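Local coordinates for endosialidase (Enterobacteria phage phi92, PDB 4HIZ) that hydrolyses alpha2,8- and alpha2,9-linked sialic acid polymers as an endosialidase with a sialidase-fold beta-propeller and a beta-helix, at the interface of chains A and B. Coordinates in Å, arbitrary orientation; residue numbers count along the deposited sequence, not the author numbering. Chains: chain A/B, Endosialidase.

The interface of chains A and B. Residues chain A 78-80, 492, 513, 516; chain B 541-542.
A salt-bridged patch of the homotrimer interface is formed where B:Arg542, on a loop of one copy, reaches a cluster of carboxylates on its neighbour's propeller domain, tying two chains of the deposited three-chain assembly together. Of the residues here B:Arg542 loses the most surface to the partner, 69 Å². Its CG sits anti to the carbonyl carbon (chi1 -60°) and the chain bends at chi2, which carries the guanidinium past A:Pro80 and in among the carboxylates. NE donates to the carboxylate oxygen OD1 of A:Asp78 over 2.8 Å, a hydrogen bond that is also a salt bridge. The side chains meet at about a right angle with their flat groups turned 68° apart. NE meets OD1 from above the carboxylate plane, 46° out of it, and the pairing is not the coplanar, two-pronged kind. A:Asp516 points back at the arginine head-on, and its OD2 takes a weak, bent hydrogen bond from NH2 at 3.1 Å, also a salt bridge. The other oxygen of this carboxylate, OD1, accepts the backbone N-H of A:Thr79 at 3.2 Å, linking A:Asp516 to the loop that lies against the arginine. One guanidinium face rests on that loop, toward the rim: the carbonyl O of A:Thr79 is 3.3 Å from CZ of B:Arg542, and CA of A:Pro80 is 3.5 Å from its NH1. A:Asp492 adds a further carboxylate at longer range, its OD2 4.3 Å from NH2, and would probably contribute favourable electrostatics without direct contact. Alongside, A:Thr79 and B:Asn541 point the same way, with CG2 of A:Thr79 3.8 Å from CB of B:Asn541. A:Thr79, A:His513 and A:Asp516 also belong to a calcium site. The carbonyls of the first two and the A:Asp516 carboxylate turn toward one spot beside NH2, so the oxygens the arginine touches are probably calcium ligands as well. The patch thus probably couples that metal-bound region of the propeller to the adjoining subunit and steadies the trimer.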
ATOM      1  N   ASP A  78       9.350   6.008  -1.231  1.00  9.13           N
ATOM      2  CA  ASP A  78       8.856   6.143   0.150  1.00  9.97           C
ATOM      3  C   ASP A  78       8.947   4.797   0.811  1.00 10.34           C
ATOM      4  O   ASP A  78       7.940   4.132   1.062  1.00 11.01           O
ATOM      5  CB  ASP A  78       7.436   6.713   0.153  1.00 12.56           C
ATOM      6  CG  ASP A  78       6.943   7.066   1.551  1.00 16.46           C
ATOM      7  OD1 ASP A  78       7.771   7.153   2.506  1.00 17.05           O
ATOM      8  OD2 ASP A  78       5.718   7.307   1.659  1.00 19.62           O
ATOM      9  N   THR A  79      10.176   4.404   1.172  1.00  9.72           N
ATOM     10  CA  THR A  79      10.388   3.121   1.842  1.00  9.70           C
ATOM     11  C   THR A  79      11.278   3.370   3.056  1.00  9.19           C
ATOM     12  O   THR A  79      11.927   4.430   3.153  1.00  9.59           O
ATOM     13  CB  THR A  79      11.038   2.041   0.896  1.00 11.17           C
ATOM     14  OG1 THR A  79      12.430   1.891   1.222  1.00 11.26           O
ATOM     15  CG2 THR A  79      10.880   2.379  -0.604  1.00 11.63           C
ATOM     16  N   PRO A  80      11.307   2.414   3.997  1.00 10.08           N
ATOM     17  CA  PRO A  80      12.050   2.698   5.245  1.00  9.64           C
ATOM     18  C   PRO A  80      13.537   2.409   5.110  1.00 10.09           C
ATOM     19  O   PRO A  80      14.291   2.639   6.061  1.00 10.50           O
ATOM     20  CB  PRO A  80      11.423   1.730   6.257  1.00 12.18           C
ATOM     21  CG  PRO A  80      10.992   0.557   5.400  1.00 12.40           C
ATOM     22  CD  PRO A  80      10.582   1.128   4.051  1.00 11.15           C
ATOM     23  N   ASP A 492      13.322  13.825   5.928  1.00  9.89           N
ATOM     24  CA  ASP A 492      12.086  14.307   6.591  1.00  9.80           C
ATOM     25  C   ASP A 492      12.474  14.379   8.057  1.00 10.63           C
ATOM     26  O   ASP A 492      13.603  13.990   8.407  1.00 10.98           O
ATOM     27  CB  ASP A 492      10.851  13.392   6.291  1.00 12.13           C
ATOM     28  CG  ASP A 492      10.973  11.961   6.859  1.00 15.43           C
ATOM     29  OD1 ASP A 492      11.406  11.775   8.004  1.00 16.96           O
ATOM     30  OD2 ASP A 492      10.605  10.978   6.171  1.00 17.40           O
ATOM     31  N   HIS A 513      14.523   4.806   7.987  1.00 10.11           N
ATOM     32  CA  HIS A 513      15.405   5.910   7.608  1.00 10.10           C
ATOM     33  C   HIS A 513      14.702   6.946   6.765  1.00 11.10           C
ATOM     34  O   HIS A 513      13.923   6.582   5.843  1.00 11.71           O
ATOM     35  CB  HIS A 513      16.598   5.315   6.833  1.00 10.39           C
ATOM     36  CG  HIS A 513      17.339   4.321   7.663  1.00 10.55           C
ATOM     37  ND1 HIS A 513      18.134   4.702   8.727  1.00 11.79           N
ATOM     38  CD2 HIS A 513      17.323   2.970   7.660  1.00 10.65           C
ATOM     39  CE1 HIS A 513      18.604   3.619   9.325  1.00 12.22           C
ATOM     40  NE2 HIS A 513      18.137   2.551   8.689  1.00 11.06           N
ATOM     41  N   ASP A 516      14.996   9.535   1.190  1.00  8.98           N
ATOM     42  CA  ASP A 516      14.189   9.099   0.036  1.00  8.48           C
ATOM     43  C   ASP A 516      14.480  10.022  -1.149  1.00  8.90           C
ATOM     44  O   ASP A 516      15.182  11.024  -1.000  1.00 10.05           O
ATOM     45  CB  ASP A 516      12.668   9.081   0.388  1.00  9.09           C
ATOM     46  CG  ASP A 516      12.277   7.802   1.093  1.00 11.29           C
ATOM     47  OD1 ASP A 516      12.351   6.710   0.470  1.00 11.14           O
ATOM     48  OD2 ASP A 516      11.937   7.869   2.296  1.00 13.42           O
TER
ATOM     49  N   ASN B 541       5.409   2.587   0.586  1.00 10.71           N
ATOM     50  CA  ASN B 541       6.148   1.363   0.877  1.00 10.82           C
ATOM     51  C   ASN B 541       6.629   1.343   2.314  1.00 11.05           C
ATOM     52  O   ASN B 541       7.718   0.811   2.628  1.00 11.96           O
ATOM     53  CB  ASN B 541       7.329   1.277  -0.087  1.00 11.46           C
ATOM     54  CG  ASN B 541       7.381  -0.025  -0.834  1.00 13.12           C
ATOM     55  OD1 ASN B 541       6.677  -0.974  -0.531  1.00 11.91           O
ATOM     56  ND2 ASN B 541       8.280  -0.093  -1.809  1.00 17.91           N
ATOM     57  N   ARG B 542       5.784   1.872   3.209  1.00 10.23           N
ATOM     58  CA  ARG B 542       6.110   1.803   4.640  1.00 11.27           C
ATOM     59  C   ARG B 542       5.327   0.707   5.344  1.00 11.30           C
ATOM     60  O   ARG B 542       5.870   0.008   6.190  1.00 11.37           O
ATOM     61  CB  ARG B 542       5.843   3.127   5.365  1.00 12.16           C
ATOM     62  CG  ARG B 542       6.616   4.355   4.856  1.00 13.23           C
ATOM     63  CD  ARG B 542       8.087   4.030   4.607  1.00 13.52           C
ATOM     64  NE  ARG B 542       8.846   5.256   4.336  1.00 12.84           N
ATOM     65  CZ  ARG B 542       9.717   5.798   5.202  1.00 12.55           C
ATOM     66  NH1 ARG B 542       9.890   5.244   6.390  1.00 12.33           N
ATOM     67  NH2 ARG B 542      10.419   6.878   4.869  1.00 12.59           N
TER